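Local coordinates for histidinol dehydrogenase (Elizabethkingia anophelis NUHP1, PDB 6AN0), which probably catalyses the two successive NAD-dependent oxidations that convert L-histidinol through L-histidinaldehyde to L-histidine, the last step of histidine biosynthesis, using zinc, at residues A238-T250 and Q263-T277. Numbering follows the deposited sequence. Where two conformers were deposited one is given.
Sequences AGPSEVLVIADTT and QAEHGADSQVILLTT. With ZN (zinc ion), chain B.
Ser-241 and Gln-263 meet through a short hydrogen bond, the hydroxyl OG donating to the amide oxygen OE1 at 2.6 Å and standing 22° out of the amide plane. The glutamine has CG anti to its backbone N, and the turn about the CB-CG bond (chi2 60°) brings the amide towards Ser-241. Its CB and CG lie alongside Val-243, the two side chains pointing opposite ways; Gln-263 CB is 3.5 Å from Val-243 CG1. The same CG1 also touches Val-272 CG1, at 3.8 Å. From here strands 242-247 and 271-276 run parallel and nearly aligned. Their backbone bonds begin with Gln-271 N to Ser-241 O and end with Thr-277 N to Ala-247 O; between them Val-243, Val-245 and Ala-247 each donate to one carbonyl and accept from an N-H further along, in or just beyond the partner strand. The straightest is Leu-275 N to Val-245 O, 2.8 Å with 174° at the hydrogen. On the face bearing Leu-244, its two methyls divide their work: CD1 packs against Ile-273 CG2 (3.9 Å), CD2 against Leu-275 CD1 (3.8 Å). Helix 317-327 covers Leu-244 and Ile-246 on this face. Glu-242, on the same face, forms a salt bridge with Arg-26 and accepts from the backbone N of Glu-330. Beyond Gln-263, His-266 NE2 binds zinc at 2.1 Å, together with two waters, Asp-364 and His-423 of the second subunit. The whole is a beta-alpha-beta crossover in a parallel sheet: helix 253-264 connects the strands, and the turn after it carries the zinc ligand His-266 at the subunit interface, beside residues predicted to bind substrate.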
loop_
_atom_site.group_PDB
_atom_site.type_symbol
_atom_site.label_atom_id
_atom_site.label_comp_id
_atom_site.label_asym_id
_atom_site.label_seq_id
_atom_site.Cartn_x
_atom_site.Cartn_y
_atom_site.Cartn_z
ATOM N N ALA A 238 -6.487 9.673 5.264
ATOM C CA ALA A 238 -7.864 10.148 5.281
ATOM C C ALA A 238 -7.954 11.644 4.978
ATOM O O ALA A 238 -6.958 12.378 4.964
ATOM C CB ALA A 238 -8.521 9.836 6.631
ATOM N N GLY A 239 -9.190 12.079 4.719
ATOM C CA GLY A 239 -9.533 13.476 4.552
ATOM C C GLY A 239 -10.986 13.621 4.120
ATOM O O GLY A 239 -11.693 12.625 3.920
ATOM N N PRO A 240 -11.463 14.859 3.960
ATOM C CA PRO A 240 -12.858 15.060 3.538
ATOM C C PRO A 240 -13.065 14.687 2.073
ATOM O O PRO A 240 -12.146 14.743 1.255
ATOM C CB PRO A 240 -13.091 16.562 3.758
ATOM C CG PRO A 240 -11.884 17.061 4.546
ATOM C CD PRO A 240 -10.761 16.130 4.205
ATOM N N SER A 241 -14.300 14.322 1.747
ATOM C CA SER A 241 -14.607 13.875 0.396
ATOM C C SER A 241 -14.753 15.061 -0.551
ATOM O O SER A 241 -14.903 16.214 -0.135
ATOM C CB SER A 241 -15.872 13.024 0.387
ATOM O OG SER A 241 -16.927 13.701 1.035
ATOM N N GLU A 242 -14.704 14.762 -1.848
ATOM C CA GLU A 242 -14.610 15.816 -2.851
ATOM C C GLU A 242 -15.035 15.272 -4.213
ATOM O O GLU A 242 -14.968 14.065 -4.469
ATOM C CB GLU A 242 -13.178 16.365 -2.909
ATOM C CG GLU A 242 -12.216 15.251 -3.258
ATOM C CD GLU A 242 -10.754 15.564 -3.047
ATOM O OE1 GLU A 242 -9.954 15.047 -3.857
ATOM O OE2 GLU A 242 -10.398 16.274 -2.068
ATOM N N VAL A 243 -15.487 16.168 -5.082
ATOM C CA VAL A 243 -15.748 15.819 -6.476
ATOM C C VAL A 243 -15.245 16.947 -7.365
ATOM O O VAL A 243 -15.294 18.127 -7.005
ATOM C CB VAL A 243 -17.253 15.528 -6.757
ATOM C CG1 VAL A 243 -18.108 16.796 -6.603
ATOM C CG2 VAL A 243 -17.449 14.933 -8.158
ATOM N N LEU A 244 -14.764 16.576 -8.547
ATOM C CA LEU A 244 -14.492 17.527 -9.611
ATOM C C LEU A 244 -15.292 17.087 -10.825
ATOM O O LEU A 244 -15.264 15.906 -11.188
ATOM C CB LEU A 244 -12.992 17.602 -9.923
ATOM C CG LEU A 244 -12.499 18.656 -10.924
ATOM C CD1 LEU A 244 -11.073 19.066 -10.575
ATOM C CD2 LEU A 244 -12.566 18.140 -12.378
ATOM N N VAL A 245 -16.038 18.019 -11.409
ATOM C CA VAL A 245 -16.855 17.776 -12.593
ATOM C C VAL A 245 -16.286 18.589 -13.745
ATOM O O VAL A 245 -15.960 19.768 -13.577
ATOM C CB VAL A 245 -18.331 18.156 -12.351
ATOM C CG1 VAL A 245 -19.184 17.869 -13.603
ATOM C CG2 VAL A 245 -18.872 17.446 -11.118
ATOM N N ILE A 246 -16.197 17.965 -14.920
ATOM C CA ILE A 246 -15.866 18.646 -16.171
ATOM C C ILE A 246 -17.104 18.618 -17.063
ATOM O O ILE A 246 -17.641 17.540 -17.357
ATOM C CB ILE A 246 -14.672 17.990 -16.878
ATOM C CG1 ILE A 246 -13.432 18.023 -15.971
ATOM C CG2 ILE A 246 -14.400 18.684 -18.212
ATOM C CD1 ILE A 246 -12.170 17.410 -16.630
ATOM N N ALA A 247 -17.549 19.792 -17.511
ATOM C CA ALA A 247 -18.806 19.914 -18.247
ATOM C C ALA A 247 -18.619 20.744 -19.512
ATOM O O ALA A 247 -18.073 21.847 -19.453
ATOM C CB ALA A 247 -19.884 20.559 -17.362
ATOM N N ASP A 248 -19.092 20.231 -20.651
ATOM C CA ASP A 248 -19.124 21.025 -21.871
ATOM C C ASP A 248 -20.582 21.329 -22.218
ATOM O O ASP A 248 -21.483 21.140 -21.392
ATOM C CB ASP A 248 -18.352 20.319 -23.003
ATOM C CG ASP A 248 -19.014 19.031 -23.479
ATOM O OD1 ASP A 248 -20.138 18.713 -23.049
ATOM O OD2 ASP A 248 -18.389 18.325 -24.303
ATOM N N THR A 249 -20.819 21.821 -23.441
ATOM C CA THR A 249 -22.171 22.210 -23.830
ATOM C C THR A 249 -23.144 21.032 -23.886
ATOM O O THR A 249 -24.358 21.262 -23.938
ATOM C CB THR A 249 -22.144 22.929 -25.190
ATOM O OG1 THR A 249 -21.557 22.064 -26.166
ATOM C CG2 THR A 249 -21.324 24.204 -25.101
ATOM N N THR A 250 -22.660 19.791 -23.869
ATOM C CA THR A 250 -23.553 18.636 -23.868
ATOM C C THR A 250 -23.943 18.189 -22.468
ATOM O O THR A 250 -24.766 17.279 -22.334
ATOM C CB THR A 250 -22.923 17.440 -24.597
ATOM O OG1 THR A 250 -21.860 16.886 -23.801
ATOM C CG2 THR A 250 -22.382 17.853 -25.954
ATOM N N GLN A 263 -22.292 15.629 -3.402
ATOM C CA GLN A 263 -21.022 15.616 -2.687
ATOM C C GLN A 263 -21.013 16.628 -1.538
ATOM O O GLN A 263 -20.492 16.334 -0.454
ATOM C CB GLN A 263 -19.876 15.905 -3.659
ATOM C CG GLN A 263 -18.501 15.909 -2.994
ATOM C CD GLN A 263 -18.188 14.573 -2.364
ATOM O OE1 GLN A 263 -18.127 14.445 -1.142
ATOM N NE2 GLN A 263 -18.003 13.565 -3.196
ATOM N N ALA A 264 -21.593 17.819 -1.749
ATOM C CA ALA A 264 -21.524 18.880 -0.737
ATOM C C ALA A 264 -22.259 18.506 0.540
ATOM O O ALA A 264 -21.836 18.900 1.633
ATOM C CB ALA A 264 -22.102 20.189 -1.275
ATOM N N GLU A 265 -23.356 17.749 0.434
ATOM C CA GLU A 265 -24.134 17.421 1.621
ATOM C C GLU A 265 -23.433 16.418 2.533
ATOM O O GLU A 265 -23.945 16.153 3.630
ATOM C CB GLU A 265 -25.510 16.881 1.217
ATOM C CG GLU A 265 -25.491 15.392 0.899
ATOM C CD GLU A 265 -26.871 14.823 0.603
ATOM O OE1 GLU A 265 -27.880 15.483 0.923
ATOM O OE2 GLU A 265 -26.943 13.703 0.045
ATOM N N HIS A 266 -22.289 15.861 2.122
ATOM C CA HIS A 266 -21.593 14.895 2.972
ATOM C C HIS A 266 -21.088 15.529 4.262
ATOM O O HIS A 266 -21.149 14.908 5.328
ATOM C CB HIS A 266 -20.418 14.268 2.223
ATOM C CG HIS A 266 -20.733 12.938 1.625
ATOM N ND1 HIS A 266 -21.114 11.852 2.385
ATOM C CD2 HIS A 266 -20.728 12.517 0.337
ATOM C CE1 HIS A 266 -21.324 10.816 1.591
ATOM N NE2 HIS A 266 -21.095 11.192 0.344
ATOM N N GLY A 267 -20.564 16.746 4.180
ATOM C CA GLY A 267 -19.929 17.372 5.316
ATOM C C GLY A 267 -19.487 18.785 5.016
ATOM O O GLY A 267 -19.257 19.141 3.854
ATOM N N ALA A 268 -19.376 19.600 6.069
ATOM C CA ALA A 268 -18.984 20.993 5.909
ATOM C C ALA A 268 -17.576 21.140 5.349
ATOM O O ALA A 268 -17.266 22.186 4.772
ATOM C CB ALA A 268 -19.091 21.720 7.254
ATOM N N ASP A 269 -16.723 20.121 5.500
ATOM C CA ASP A 269 -15.347 20.158 5.016
ATOM C C ASP A 269 -15.189 19.572 3.612
ATOM O O ASP A 269 -14.076 19.580 3.074
ATOM C CB ASP A 269 -14.422 19.417 5.993
ATOM C CG ASP A 269 -14.260 20.149 7.314
ATOM O OD1 ASP A 269 -14.387 21.392 7.319
ATOM O OD2 ASP A 269 -13.998 19.488 8.342
ATOM N N SER A 270 -16.260 19.057 3.017
ATOM C CA SER A 270 -16.218 18.595 1.637
ATOM C C SER A 270 -15.898 19.755 0.703
ATOM O O SER A 270 -16.080 20.925 1.044
ATOM C CB SER A 270 -17.555 17.981 1.225
ATOM O OG SER A 270 -17.807 16.771 1.904
ATOM N N GLN A 271 -15.437 19.422 -0.497
ATOM C CA GLN A 271 -15.143 20.432 -1.501
ATOM C C GLN A 271 -15.614 19.940 -2.858
ATOM O O GLN A 271 -15.437 18.762 -3.195
ATOM C CB GLN A 271 -13.642 20.754 -1.574
ATOM C CG GLN A 271 -13.320 21.881 -2.560
ATOM C CD GLN A 271 -11.847 22.235 -2.601
ATOM O OE1 GLN A 271 -11.004 21.376 -2.835
ATOM N NE2 GLN A 271 -11.528 23.513 -2.360
ATOM N N VAL A 272 -16.201 20.837 -3.643
ATOM C CA VAL A 272 -16.549 20.495 -5.017
ATOM C C VAL A 272 -15.904 21.504 -5.961
ATOM O O VAL A 272 -15.743 22.688 -5.639
ATOM C CB VAL A 272 -18.079 20.408 -5.247
ATOM C CG1 VAL A 272 -18.751 19.584 -4.142
ATOM C CG2 VAL A 272 -18.709 21.795 -5.351
ATOM N N ILE A 273 -15.521 21.013 -7.139
ATOM C CA ILE A 273 -14.896 21.816 -8.179
ATOM C C ILE A 273 -15.671 21.575 -9.461
ATOM O O ILE A 273 -15.851 20.421 -9.863
ATOM C CB ILE A 273 -13.414 21.443 -8.384
ATOM C CG1 ILE A 273 -12.641 21.535 -7.064
ATOM C CG2 ILE A 273 -12.786 22.345 -9.446
ATOM C CD1 ILE A 273 -12.428 22.940 -6.594
ATOM N N LEU A 274 -16.144 22.652 -10.091
ATOM C CA LEU A 274 -16.799 22.576 -11.396
ATOM C C LEU A 274 -15.934 23.287 -12.433
ATOM O O LEU A 274 -15.665 24.486 -12.307
ATOM C CB LEU A 274 -18.200 23.197 -11.342
ATOM C CG LEU A 274 -18.952 23.386 -12.670
ATOM C CD1 LEU A 274 -19.171 22.051 -13.378
ATOM C CD2 LEU A 274 -20.288 24.092 -12.445
ATOM N N LEU A 275 -15.490 22.543 -13.445
ATOM C CA LEU A 275 -14.763 23.087 -14.586
ATOM C C LEU A 275 -15.692 23.048 -15.790
ATOM O O LEU A 275 -16.271 21.997 -16.080
ATOM C CB LEU A 275 -13.497 22.270 -14.884
ATOM C CG LEU A 275 -12.505 22.013 -13.746
ATOM C CD1 LEU A 275 -11.314 21.225 -14.281
ATOM C CD2 LEU A 275 -12.047 23.320 -13.125
ATOM N N THR A 276 -15.867 24.184 -16.467
ATOM C CA THR A 276 -16.707 24.216 -17.661
ATOM C C THR A 276 -15.928 24.820 -18.819
ATOM O O THR A 276 -14.991 25.599 -18.614
ATOM C CB THR A 276 -18.017 25.020 -17.453
ATOM O OG1 THR A 276 -17.719 26.416 -17.352
ATOM C CG2 THR A 276 -18.747 24.582 -16.201
ATOM N N THR A 277 -16.320 24.459 -20.046
ATOM C CA THR A 277 -15.699 25.064 -21.218
ATOM C C THR A 277 -16.390 26.339 -21.689
ATOM O O THR A 277 -15.886 26.974 -22.620
ATOM C CB THR A 277 -15.625 24.080 -22.398
ATOM O OG1 THR A 277 -16.930 23.566 -22.702
ATOM C CG2 THR A 277 -14.674 22.935 -22.080
HETATM ZN ZN ZN B . -21.439 10.075 -1.379
HETATM O O HOH W 1 -20.837 11.658 -2.514
HETATM O O HOH W 2 -19.289 9.548 -1.628
#